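Peptidoglycan D,D-transpeptidase PbpA (PDB 3UN7) probably cross-links the peptidoglycan of the mycobacterial cell wall as a penicillin-binding D,D-transpeptidase that takes part in regulating cell length. Local coordinates at residues L64-T69 and N155-H160; D106-P111 and T140-A145; S244-F249 and T371-G376; Q288-T293 and A314-A319; H407-A412 and V431-D436. All coordinates share one frame; numbering follows the deposited sequence.

Interaction 1 (L64-T69 and N155-H160)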
# COMPACT_ATOMS: atom_id res chain seq x y z
N LEU A 64 18.65 3.69 21.84
CA LEU A 64 19.20 3.20 23.10
C LEU A 64 18.12 2.83 24.12
O LEU A 64 18.21 1.79 24.79
CB LEU A 64 20.14 4.23 23.71
CG LEU A 64 21.53 4.35 23.12
CD1 LEU A 64 22.22 5.55 23.74
CD2 LEU A 64 22.31 3.07 23.40
N ARG A 65 17.10 3.66 24.25
CA ARG A 65 16.12 3.31 25.26
C ARG A 65 14.83 2.67 24.74
O ARG A 65 14.13 2.00 25.50
CB ARG A 65 15.90 4.44 26.28
CG ARG A 65 14.85 5.44 25.95
CD ARG A 65 15.14 6.78 26.65
NE ARG A 65 15.30 6.64 28.09
CZ ARG A 65 14.31 6.69 28.98
NH1 ARG A 65 13.06 6.87 28.58
NH2 ARG A 65 14.58 6.56 30.26
N TYR A 66 14.55 2.83 23.45
CA TYR A 66 13.31 2.29 22.89
C TYR A 66 13.47 1.12 21.91
O TYR A 66 12.48 0.67 21.32
CB TYR A 66 12.44 3.42 22.31
CG TYR A 66 12.06 4.40 23.39
CD1 TYR A 66 12.69 5.64 23.49
CD2 TYR A 66 11.10 4.06 24.37
CE1 TYR A 66 12.36 6.53 24.51
CE2 TYR A 66 10.77 4.94 25.38
CZ TYR A 66 11.40 6.18 25.45
OH TYR A 66 11.10 7.06 26.46
N SER A 67 14.70 0.62 21.78
CA SER A 67 15.00 -0.51 20.92
C SER A 67 14.89 -0.12 19.44
O SER A 67 15.21 1.01 19.07
CB SER A 67 14.09 -1.72 21.24
OG SER A 67 14.66 -2.93 20.75
N SER A 68 14.43 -1.04 18.60
CA SER A 68 14.44 -0.86 17.17
C SER A 68 13.06 -1.12 16.60
O SER A 68 12.24 -1.79 17.24
CB SER A 68 15.40 -1.88 16.58
OG SER A 68 15.00 -3.19 17.01
N THR A 69 12.80 -0.62 15.39
CA THR A 69 11.56 -0.94 14.65
C THR A 69 11.87 -1.16 13.19
O THR A 69 13.02 -0.96 12.77
CB THR A 69 10.52 0.21 14.70
OG1 THR A 69 11.14 1.42 14.22
CG2 THR A 69 9.99 0.42 16.11
N ASN A 155 15.95 10.20 13.80
CA ASN A 155 17.15 10.78 14.45
C ASN A 155 16.88 11.16 15.89
O ASN A 155 17.78 11.12 16.72
CB ASN A 155 17.68 11.99 13.68
CG ASN A 155 18.28 11.60 12.35
OD1 ASN A 155 19.32 10.93 12.32
ND2 ASN A 155 17.62 11.98 11.25
N LEU A 156 15.64 11.52 16.17
CA LEU A 156 15.20 11.83 17.53
C LEU A 156 15.37 10.68 18.52
O LEU A 156 15.84 10.88 19.66
CB LEU A 156 13.74 12.26 17.52
CG LEU A 156 13.44 13.68 17.03
CD1 LEU A 156 11.92 13.92 16.89
CD2 LEU A 156 14.09 14.75 17.92
N LEU A 157 14.97 9.49 18.07
CA LEU A 157 15.04 8.28 18.89
C LEU A 157 16.44 7.66 18.89
O LEU A 157 16.77 6.89 19.79
CB LEU A 157 13.93 7.30 18.47
CG LEU A 157 12.57 7.96 18.78
CD1 LEU A 157 11.37 7.11 18.38
CD2 LEU A 157 12.47 8.33 20.25
N ALA A 158 17.26 8.05 17.93
CA ALA A 158 18.66 7.65 17.87
C ALA A 158 19.58 8.57 18.71
O ALA A 158 20.79 8.35 18.81
CB ALA A 158 19.12 7.60 16.42
N SER A 159 19.00 9.59 19.34
CA SER A 159 19.77 10.44 20.23
C SER A 159 20.36 9.64 21.38
O SER A 159 19.75 8.71 21.89
CB SER A 159 18.92 11.57 20.78
OG SER A 159 19.66 12.32 21.72
N HIS A 160 21.56 10.00 21.81
CA HIS A 160 22.13 9.32 22.97
C HIS A 160 21.73 9.98 24.27
O HIS A 160 22.05 9.46 25.34
CB HIS A 160 23.66 9.18 22.84
CG HIS A 160 24.06 8.22 21.76
ND1 HIS A 160 25.35 7.76 21.62
CD2 HIS A 160 23.34 7.62 20.79
CE1 HIS A 160 25.41 6.92 20.60
NE2 HIS A 160 24.20 6.82 20.07
O HOH W 1 19.24 6.35 20.87

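Interaction 2 (D106-P111 and T140-A145)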
# COMPACT_ATOMS: atom_id res chain seq x y z
N ASP A 106 20.27 -4.19 1.54
CA ASP A 106 19.94 -3.51 0.30
C ASP A 106 18.45 -3.68 0.00
O ASP A 106 18.02 -4.75 -0.40
CB ASP A 106 20.78 -4.12 -0.83
CG ASP A 106 22.24 -3.69 -0.77
OD1 ASP A 106 22.64 -2.94 0.17
OD2 ASP A 106 23.01 -4.10 -1.69
N THR A 107 17.67 -2.63 0.24
CA THR A 107 16.22 -2.69 0.02
C THR A 107 15.85 -2.60 -1.46
O THR A 107 16.67 -2.29 -2.31
CB THR A 107 15.44 -1.59 0.81
OG1 THR A 107 15.65 -0.32 0.20
CG2 THR A 107 15.91 -1.53 2.26
N THR A 108 14.59 -2.87 -1.75
CA THR A 108 14.06 -2.80 -3.10
C THR A 108 13.55 -1.40 -3.44
O THR A 108 13.05 -1.18 -4.54
CB THR A 108 12.86 -3.74 -3.27
OG1 THR A 108 11.93 -3.52 -2.19
CG2 THR A 108 13.30 -5.18 -3.25
N ILE A 109 13.62 -0.47 -2.47
CA ILE A 109 13.03 0.86 -2.63
C ILE A 109 13.76 1.63 -3.72
O ILE A 109 14.99 1.63 -3.76
CB ILE A 109 13.09 1.68 -1.29
CG1 ILE A 109 12.23 1.01 -0.19
CG2 ILE A 109 12.63 3.15 -1.48
CD1 ILE A 109 10.73 1.07 -0.42
N ASN A 110 13.00 2.28 -4.60
CA ASN A 110 13.58 3.20 -5.57
C ASN A 110 13.42 4.61 -4.98
O ASN A 110 12.30 5.07 -4.83
CB ASN A 110 12.85 3.06 -6.92
CG ASN A 110 13.42 3.98 -8.00
OD1 ASN A 110 13.84 5.11 -7.72
ND2 ASN A 110 13.43 3.50 -9.24
N PRO A 111 14.53 5.27 -4.62
CA PRO A 111 14.51 6.57 -3.96
C PRO A 111 13.72 7.63 -4.73
O PRO A 111 12.99 8.41 -4.11
CB PRO A 111 16.00 6.95 -3.89
CG PRO A 111 16.67 5.64 -3.77
CD PRO A 111 15.92 4.80 -4.78
N THR A 140 7.67 -8.91 -10.23
CA THR A 140 8.62 -9.43 -9.26
C THR A 140 8.12 -9.40 -7.83
O THR A 140 8.56 -10.22 -7.03
CB THR A 140 9.95 -8.66 -9.29
OG1 THR A 140 9.70 -7.29 -8.95
CG2 THR A 140 10.61 -8.74 -10.65
N GLY A 141 7.22 -8.47 -7.50
CA GLY A 141 6.86 -8.22 -6.10
C GLY A 141 7.76 -7.26 -5.32
O GLY A 141 7.55 -7.03 -4.13
N LYS A 142 8.77 -6.69 -5.98
CA LYS A 142 9.59 -5.67 -5.34
C LYS A 142 8.74 -4.53 -4.84
O LYS A 142 7.88 -4.03 -5.57
CB LYS A 142 10.60 -5.08 -6.32
CG LYS A 142 11.82 -5.88 -6.50
CD LYS A 142 12.84 -5.06 -7.27
CE LYS A 142 13.73 -5.95 -8.09
NZ LYS A 142 14.76 -5.18 -8.83
N ILE A 143 8.99 -4.12 -3.59
CA ILE A 143 8.30 -2.95 -3.01
C ILE A 143 9.19 -1.76 -3.36
O ILE A 143 10.32 -1.65 -2.89
CB ILE A 143 8.06 -3.10 -1.46
CG1 ILE A 143 7.01 -4.20 -1.20
CG2 ILE A 143 7.60 -1.77 -0.83
CD1 ILE A 143 6.92 -4.63 0.27
N LEU A 144 8.68 -0.90 -4.24
CA LEU A 144 9.46 0.21 -4.81
C LEU A 144 9.27 1.50 -4.02
O LEU A 144 10.10 2.40 -4.06
CB LEU A 144 9.11 0.41 -6.29
CG LEU A 144 9.21 -0.80 -7.22
CD1 LEU A 144 8.60 -0.49 -8.60
CD2 LEU A 144 10.65 -1.27 -7.39
N ALA A 145 8.16 1.58 -3.29
CA ALA A 145 7.93 2.69 -2.39
C ALA A 145 6.98 2.23 -1.32
O ALA A 145 6.06 1.45 -1.57
CB ALA A 145 7.35 3.92 -3.14

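Interaction 3 (S244-F249 and T371-G376)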
# COMPACT_ATOMS: atom_id res chain seq x y z
N SER A 244 -24.61 -1.18 -19.02
CA SER A 244 -23.73 -2.35 -19.08
C SER A 244 -22.83 -2.38 -17.84
O SER A 244 -22.51 -1.34 -17.28
CB SER A 244 -22.88 -2.31 -20.34
OG SER A 244 -21.89 -1.29 -20.26
N LEU A 245 -22.44 -3.59 -17.44
CA LEU A 245 -21.43 -3.77 -16.39
C LEU A 245 -20.20 -2.90 -16.69
O LEU A 245 -19.72 -2.22 -15.79
CB LEU A 245 -21.06 -5.26 -16.27
CG LEU A 245 -20.19 -5.77 -15.10
CD1 LEU A 245 -20.47 -7.26 -14.85
CD2 LEU A 245 -18.73 -5.56 -15.39
N ARG A 246 -19.71 -2.90 -17.92
CA ARG A 246 -18.55 -2.05 -18.27
C ARG A 246 -18.82 -0.58 -17.96
O ARG A 246 -17.98 0.10 -17.36
CB ARG A 246 -18.12 -2.22 -19.74
CG ARG A 246 -17.01 -1.25 -20.18
CD ARG A 246 -17.48 -0.19 -21.21
NE ARG A 246 -16.66 1.03 -21.24
CZ ARG A 246 -15.34 1.07 -21.39
NH1 ARG A 246 -14.63 -0.05 -21.52
NH2 ARG A 246 -14.70 2.24 -21.41
N GLU A 247 -19.98 -0.09 -18.39
CA GLU A 247 -20.33 1.30 -18.15
C GLU A 247 -20.39 1.60 -16.64
O GLU A 247 -19.82 2.60 -16.20
CB GLU A 247 -21.64 1.66 -18.85
CG GLU A 247 -21.90 3.15 -18.91
CD GLU A 247 -23.02 3.52 -19.88
OE1 GLU A 247 -24.02 2.77 -19.98
OE2 GLU A 247 -22.90 4.58 -20.53
N ALA A 248 -21.05 0.74 -15.87
CA ALA A 248 -21.15 0.90 -14.42
C ALA A 248 -19.76 0.94 -13.77
O ALA A 248 -19.52 1.72 -12.84
CB ALA A 248 -21.99 -0.21 -13.80
N PHE A 249 -18.86 0.09 -14.25
CA PHE A 249 -17.50 0.06 -13.69
C PHE A 249 -16.78 1.38 -13.95
O PHE A 249 -16.24 1.98 -13.02
CB PHE A 249 -16.69 -1.11 -14.26
CG PHE A 249 -15.35 -1.28 -13.60
CD1 PHE A 249 -15.20 -2.16 -12.54
CD2 PHE A 249 -14.23 -0.55 -14.04
CE1 PHE A 249 -13.96 -2.34 -11.94
CE2 PHE A 249 -12.99 -0.71 -13.43
CZ PHE A 249 -12.86 -1.60 -12.38
N THR A 371 -8.27 -5.31 -16.63
CA THR A 371 -7.34 -4.32 -17.16
C THR A 371 -8.03 -3.33 -18.10
O THR A 371 -7.86 -2.11 -17.98
CB THR A 371 -6.18 -5.02 -17.88
OG1 THR A 371 -5.46 -5.84 -16.94
CG2 THR A 371 -5.22 -4.00 -18.45
N GLU A 372 -8.82 -3.86 -19.03
CA GLU A 372 -9.59 -3.07 -19.99
C GLU A 372 -10.60 -2.16 -19.28
O GLU A 372 -10.75 -0.98 -19.62
CB GLU A 372 -10.28 -4.03 -20.95
CG GLU A 372 -11.43 -3.49 -21.79
CD GLU A 372 -12.42 -4.61 -22.15
OE1 GLU A 372 -13.66 -4.33 -22.16
OE2 GLU A 372 -11.96 -5.76 -22.41
N LEU A 373 -11.27 -2.70 -18.26
CA LEU A 373 -12.21 -1.92 -17.46
C LEU A 373 -11.51 -0.77 -16.75
O LEU A 373 -12.01 0.36 -16.71
CB LEU A 373 -12.91 -2.85 -16.45
CG LEU A 373 -13.93 -3.83 -17.04
CD1 LEU A 373 -14.62 -4.68 -15.97
CD2 LEU A 373 -14.97 -3.09 -17.83
N MET A 374 -10.34 -1.06 -16.21
CA MET A 374 -9.53 -0.09 -15.49
C MET A 374 -8.88 0.94 -16.41
O MET A 374 -8.73 2.11 -16.03
CB MET A 374 -8.50 -0.82 -14.61
CG MET A 374 -9.14 -1.50 -13.42
SD MET A 374 -7.97 -2.48 -12.44
CE MET A 374 -6.99 -1.19 -11.65
N VAL A 375 -8.50 0.53 -17.61
CA VAL A 375 -8.09 1.51 -18.64
C VAL A 375 -9.26 2.48 -18.94
O VAL A 375 -9.06 3.70 -19.05
CB VAL A 375 -7.59 0.82 -19.94
CG1 VAL A 375 -7.48 1.82 -21.10
CG2 VAL A 375 -6.22 0.17 -19.67
N GLY A 376 -10.47 1.93 -19.04
CA GLY A 376 -11.66 2.75 -19.26
C GLY A 376 -11.92 3.71 -18.12
O GLY A 376 -12.21 4.89 -18.35

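Interaction 4 (Q288-T293 and A314-A319)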
# COMPACT_ATOMS: atom_id res chain seq x y z
N GLN A 288 6.20 -7.05 9.10
CA GLN A 288 4.86 -7.64 9.26
C GLN A 288 3.80 -6.71 8.66
O GLN A 288 3.85 -5.48 8.83
CB GLN A 288 4.55 -7.87 10.74
CG GLN A 288 5.52 -8.83 11.45
CD GLN A 288 5.00 -9.37 12.78
OE1 GLN A 288 3.80 -9.27 13.08
NE2 GLN A 288 5.89 -9.96 13.57
N VAL A 289 2.85 -7.32 7.96
CA VAL A 289 1.74 -6.59 7.34
C VAL A 289 0.46 -7.01 8.05
O VAL A 289 0.25 -8.20 8.30
CB VAL A 289 1.66 -6.91 5.84
CG1 VAL A 289 0.50 -6.16 5.16
CG2 VAL A 289 3.00 -6.56 5.17
N ALA A 290 -0.38 -6.03 8.38
CA ALA A 290 -1.71 -6.27 8.95
C ALA A 290 -2.54 -7.07 7.96
O ALA A 290 -2.50 -6.82 6.74
CB ALA A 290 -2.40 -4.95 9.27
N GLU A 291 -3.28 -8.04 8.48
CA GLU A 291 -4.16 -8.87 7.66
C GLU A 291 -5.35 -8.04 7.21
O GLU A 291 -5.95 -7.33 8.01
CB GLU A 291 -4.67 -10.08 8.46
CG GLU A 291 -5.43 -11.08 7.60
CD GLU A 291 -6.24 -12.06 8.42
OE1 GLU A 291 -7.01 -11.62 9.30
OE2 GLU A 291 -6.11 -13.28 8.20
N SER A 292 -5.67 -8.13 5.91
CA SER A 292 -6.84 -7.50 5.33
C SER A 292 -8.00 -8.49 5.34
O SER A 292 -7.79 -9.70 5.36
CB SER A 292 -6.56 -7.07 3.90
OG SER A 292 -5.57 -6.06 3.87
N THR A 293 -9.22 -7.97 5.33
CA THR A 293 -10.40 -8.83 5.48
C THR A 293 -11.58 -8.32 4.65
O THR A 293 -11.71 -7.13 4.44
CB THR A 293 -10.82 -8.98 6.97
OG1 THR A 293 -11.90 -9.92 7.06
CG2 THR A 293 -11.27 -7.65 7.57
N ALA A 314 -11.82 -4.32 5.07
CA ALA A 314 -10.71 -3.48 5.55
C ALA A 314 -9.41 -4.00 4.94
O ALA A 314 -9.09 -5.18 5.06
CB ALA A 314 -10.66 -3.49 7.08
N LEU A 315 -8.69 -3.10 4.26
CA LEU A 315 -7.48 -3.45 3.52
C LEU A 315 -6.35 -2.51 3.91
O LEU A 315 -6.58 -1.33 4.17
CB LEU A 315 -7.73 -3.28 2.02
CG LEU A 315 -8.25 -4.40 1.10
CD1 LEU A 315 -9.62 -4.88 1.48
CD2 LEU A 315 -8.26 -3.89 -0.33
N THR A 316 -5.12 -3.03 3.92
CA THR A 316 -3.95 -2.16 4.02
C THR A 316 -3.77 -1.53 2.65
O THR A 316 -4.23 -2.08 1.66
CB THR A 316 -2.67 -2.93 4.37
OG1 THR A 316 -2.38 -3.89 3.35
CG2 THR A 316 -2.81 -3.65 5.74
N PRO A 317 -3.16 -0.34 2.59
CA PRO A 317 -2.73 0.20 1.29
C PRO A 317 -1.86 -0.78 0.48
O PRO A 317 -2.03 -0.88 -0.73
CB PRO A 317 -1.98 1.47 1.67
CG PRO A 317 -2.72 1.94 2.94
CD PRO A 317 -2.95 0.63 3.69
N LEU A 318 -0.95 -1.50 1.13
CA LEU A 318 -0.19 -2.53 0.42
C LEU A 318 -1.08 -3.61 -0.24
O LEU A 318 -0.81 -4.01 -1.37
CB LEU A 318 0.82 -3.19 1.36
CG LEU A 318 1.61 -4.38 0.80
CD1 LEU A 318 2.52 -3.94 -0.33
CD2 LEU A 318 2.42 -5.11 1.90
N ALA A 319 -2.09 -4.09 0.48
CA ALA A 319 -3.04 -5.07 -0.09
C ALA A 319 -3.78 -4.49 -1.31
O ALA A 319 -3.99 -5.20 -2.30
CB ALA A 319 -4.02 -5.57 0.97
O HOH W 2 -2.87 -6.50 4.07

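Interaction 5 (H407-A412 and V431-D436)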
# COMPACT_ATOMS: atom_id res chain seq x y z
N HIS A 407 -21.24 11.66 7.71
CA HIS A 407 -20.85 13.05 7.91
C HIS A 407 -19.34 13.27 7.79
O HIS A 407 -18.89 14.28 7.25
CB HIS A 407 -21.38 13.55 9.26
CG HIS A 407 -22.87 13.57 9.35
ND1 HIS A 407 -23.62 12.42 9.51
CD2 HIS A 407 -23.76 14.59 9.31
CE1 HIS A 407 -24.90 12.73 9.56
NE2 HIS A 407 -25.02 14.05 9.43
N THR A 408 -18.56 12.30 8.28
CA THR A 408 -17.10 12.40 8.25
C THR A 408 -16.61 12.35 6.80
O THR A 408 -17.12 11.53 6.02
CB THR A 408 -16.45 11.30 9.14
OG1 THR A 408 -17.08 11.28 10.43
CG2 THR A 408 -14.97 11.55 9.36
N PRO A 409 -15.67 13.24 6.42
CA PRO A 409 -15.14 13.22 5.06
C PRO A 409 -14.58 11.83 4.76
O PRO A 409 -13.75 11.33 5.52
CB PRO A 409 -14.01 14.25 5.09
CG PRO A 409 -14.30 15.13 6.24
CD PRO A 409 -15.03 14.29 7.24
N PRO A 410 -15.08 11.18 3.71
CA PRO A 410 -14.58 9.86 3.33
C PRO A 410 -13.11 9.88 2.89
O PRO A 410 -12.58 10.93 2.57
CB PRO A 410 -15.48 9.48 2.15
CG PRO A 410 -16.73 10.28 2.37
CD PRO A 410 -16.21 11.59 2.86
N HIS A 411 -12.48 8.71 2.90
CA HIS A 411 -11.13 8.54 2.38
C HIS A 411 -11.12 8.60 0.86
O HIS A 411 -12.14 8.31 0.23
CB HIS A 411 -10.56 7.18 2.81
CG HIS A 411 -10.51 6.98 4.29
ND1 HIS A 411 -10.15 7.97 5.17
CD2 HIS A 411 -10.76 5.88 5.05
CE1 HIS A 411 -10.19 7.50 6.41
NE2 HIS A 411 -10.56 6.23 6.36
N ALA A 412 -9.98 8.94 0.27
CA ALA A 412 -9.86 8.95 -1.19
C ALA A 412 -8.78 7.95 -1.54
O ALA A 412 -7.67 8.03 -1.01
CB ALA A 412 -9.49 10.32 -1.68
N VAL A 431 -5.56 8.66 0.67
CA VAL A 431 -5.58 9.95 1.32
C VAL A 431 -6.72 9.94 2.33
O VAL A 431 -7.90 9.95 1.95
CB VAL A 431 -5.82 11.13 0.33
CG1 VAL A 431 -5.88 12.43 1.09
CG2 VAL A 431 -4.72 11.18 -0.74
N GLU A 432 -6.36 9.88 3.61
CA GLU A 432 -7.35 9.88 4.68
C GLU A 432 -8.14 11.19 4.68
O GLU A 432 -7.56 12.28 4.62
CB GLU A 432 -6.67 9.65 6.03
CG GLU A 432 -6.01 8.28 6.15
CD GLU A 432 -5.63 7.93 7.57
OE1 GLU A 432 -6.40 8.24 8.50
OE2 GLU A 432 -4.57 7.31 7.75
N ASN A 433 -9.47 11.06 4.73
CA ASN A 433 -10.40 12.20 4.69
C ASN A 433 -10.23 13.08 3.45
O ASN A 433 -10.56 14.25 3.46
CB ASN A 433 -10.29 13.03 5.98
CG ASN A 433 -10.84 12.30 7.20
OD1 ASN A 433 -10.49 11.15 7.45
ND2 ASN A 433 -11.71 12.96 7.97
N GLY A 434 -9.71 12.49 2.38
CA GLY A 434 -9.33 13.23 1.18
C GLY A 434 -10.45 13.31 0.15
O GLY A 434 -10.28 13.94 -0.91
N ALA A 435 -11.58 12.68 0.46
CA ALA A 435 -12.71 12.66 -0.47
C ALA A 435 -13.25 14.03 -0.88
O ALA A 435 -13.32 14.97 -0.09
CB ALA A 435 -13.85 11.79 0.05
N ASP A 436 -13.63 14.04 -2.16
CA ASP A 436 -14.16 15.11 -2.99
C ASP A 436 -15.68 15.17 -2.87
O ASP A 436 -16.30 14.17 -2.50
CB ASP A 436 -13.88 14.60 -4.41
CG ASP A 436 -13.45 15.65 -5.34
OD1 ASP A 436 -12.26 15.57 -5.72
OD2 ASP A 436 -14.29 16.49 -5.71

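Interaction 1 (L64-T69 and N155-H160)
The turn between the short antiparallel strands 62-63 and 67-68 places Leu64 and Tyr66 against the end of helix 154-157 and the loop that follows it, through His160 and Leu157. Leu64 makes a CH-pi contact: its CD1 sits over one face of the His160 imidazole, 4.1 Å from the ring centroid and 27° off the normal. The nearest ring carbons are CG and CD2, with Leu64 CD1 3.8 Å from His160 CD2. In His160, CG lies anti to the carbonyl carbon (chi1 -69°), which brings CG back toward the leucine although the CB bond leads away from it. The other apolar touch is looser, Tyr66 CD1 to Leu157 CD2 at 4.2 Å.

Between the two touches a water joins the backbones. It accepts from Leu64 N at 2.9 Å and donates to Leu157 O at 2.7 Å and to Ser159 O at 2.6 Å; its two protons are shared among these carbonyls and other acceptors nearby, so not every bond can be full at once. Arg65 lays its CG above one face of the Tyr66 ring, and its NH1 donates to Tyr66 OH at 2.9 Å, with the oxygen in the guanidinium plane.

Helix 162-174 flanks the contact, stacking Trp169 on Tyr66 and offering Gln165 OE1 to Arg65 N, while Tyr19 meets the His160 ring steeply and Leu46 of strand 45-48 touches it.

Interaction 2 (D106-P111 and T140-A145)
The flat groups here are the peptide carbonyls of Ile143 and Leu144, which receive Thr108 and Asn110 respectively, each donor standing somewhat out of the carbonyl plane. Thr108 OG1 donates to Ile143 O at 2.6 Å, tilted 23° from that plane. Asn110 N reaches Leu144 O at 3.0 Å with a similar tilt of 20°. Tyr337 O also lies within hydrogen-bonding range of the threonine hydroxyl, whose single proton the two carbonyls would have to share.

With chi1 at 50°, Thr108 OG1 stands between its own backbone N and carbonyl carbon. The methyl branch, beside the backbone N, goes to the aliphatic part of Lys142 instead, CG2 to Lys142 CG being 3.6 Å. Leu144 sends CD2 to within 3.7 Å of Thr108 O.

These bonds tie the end of strand 104-107, in the mixed six-stranded sheet, to the start of strand 143-149, an edge strand of the antiparallel sheet of the transpeptidase domain. A classic beta bulge at Leu144 and Ala145 interrupts the pairing of that strand with strand 131-136, and an ST turn precedes it, Thr140 OG1 accepting from Lys142 N at 3.2 Å. On the first segment Asn110 is the N-cap of helix 111-123.

Ile109 puts its CD1 beside the strand, 3.8 Å from Ala145 CA and 4.2 Å from Ile143 CG2. Tyr55 and Val58 of helix 52-59 also touch this isoleucine, while Ile113 packs on Leu144 and Ala145.

Interaction 3 (S244-F249 and T371-G376)
Leu373 touches three residues of the facing helix, and each part of its side chain has a different neighbour. CB rests over one face of the Phe249 ring, 3.9 Å from the centroid, offset toward the rim at CD2 and CE2; this is a CH-pi contact made at the root of the leucine. Its first torsion, with CG anti to the carbonyl carbon (chi1 -72°), carries the chain on from there to a fork. CD2 meets the aliphatic start of Arg246, 3.6 Å from its CG, where the two side chains run alongside in opposite senses. The other methyl, CD1, approaches Leu245 CD2 at 4.2 Å.

The short segments 245-249 and 371-376 cross at -48° with their axes 9.6 Å apart, and belong to helices 245-251 and 364-379 of the transpeptidase fold. Helix 364-379 also packs on strand 393-399, whose Lys395, by sequence the lysine of the family's KTG motif, touches Phe249. Val197 and Thr200 of helix 196-205 touch Phe249 as well.

At the far end of its ring, Phe249 CZ lies 3.9 Å from Met374 CG. Arg246 bends at chi2 beyond the leucine, and its NH2 comes to 3.8 Å from Gly376 CA. Arg246 NH1 and Glu372 OE1 remain 4.4 Å from each other, too far apart for a salt bridge. Ser244 caps the first helix, its OG accepting from Glu247 N at 2.9 Å.

Interaction 4 (Q288-T293 and A314-A319)
Ser292, Ala314 and Thr316 bury the most surface where an isolated antiparallel beta bridge leads into the N-cap of helix 317-328. Ala314 forms the bridge with Thr293. Thr293 N donates to Ala314 O at 2.8 Å and Ala314 N returns a bond to Thr293 O at 2.9 Å, both close to straight.

One residue along, the link passes to a side chain. Ser292 OG, turned beside its own backbone N (chi1 -65°), accepts from Thr316 N at 3.1 Å with an N-H...O angle of 157°. It thus takes the backbone N-H of the N-cap residue, just ahead of the helix, while Ala319 CB closes in on the same oxygen.

Thr316 is the N-cap. Its hydroxyl, set between the backbone N and carbonyl carbon (chi1 61°), accepts from Ala319 N at 2.9 Å, and its methyl leans on Ala290, CG2 lying 3.3 Å from Ala290 O. Beyond the cap, Val289 and Leu318 cross at about a right angle, with Val289 CG2 3.6 Å from Leu318 CD2.

Leu318 continues inward to Val134 and Leu136 of strand 131-136, where the helix packs on the sheet. The extended 288-293 segment borders the start of that helix, and Asp279 takes the hydroxyl of Thr293. A water bridges the segments, donating to Ala290 O at 2.7 Å and hydrogen-bonded to Thr316 OG1 and, at 2.7 Å, to Ser292 OG.

Interaction 5 (H407-A412 and V431-D436)
His411 CG stands anti to its carbonyl carbon (chi1 -58°), and chi2 of -40° turns ND1 toward the backbone of Asn433. Asn433 N donates to His411 ND1 at 3.2 Å, almost exactly in the ring plane. The peptide between Glu432 and Asn433, central in the type II turn from Val431 to Gly434, presents this N-H; the positive phi of Asn433, 58°, is what its third place in the turn requires.

Val431 O receives two donors from opposite faces of its plane: Gly434 N, closing the turn, and Ala412 N at 2.9 Å. Val431 N returns a bond to Ala412 O at 2.8 Å. Past the turn, Pro410 O takes Ala435 N at 2.9 Å, and Pro410 CB presses on Ala435 CB at 3.5 Å. The Asn433 amide lies across Pro409, its ND2 3.7 Å from Pro409 CD.

His401 stacks on the His411 ring, and Glu432 turns its carboxylate to Arg183 and Tyr189. The arrangement is an antiparallel strand pair, 411-418 with 425-431, finished by a beta turn at the end of the transpeptidase sheet; Pro410 and Ala435 also touch Thr398 of strand 393-399, beside the catalytic cleft expected from relatives.

How the interactions relate
Interactions 3, 4 and 5 lie near the probable acylation site: the side chains of Phe249 and Pro410 are each about 9 Å from that of Ser193, and Leu315 is about 11 Å from it. They approach it from separate parts of the transpeptidase domain, since the centres of interactions 3 and 5 are 24 Å apart. Interaction 4 is the most central, with nearest atoms about 4 Å from interaction 2 and about 7 Å from interaction 5. Interactions 2 and 5 reach the same five-stranded sheet from opposite sides of the chain's centre. Interaction 1 encloses interaction 2 along the chain and lies farthest from interaction 3, about 49 Å between centres.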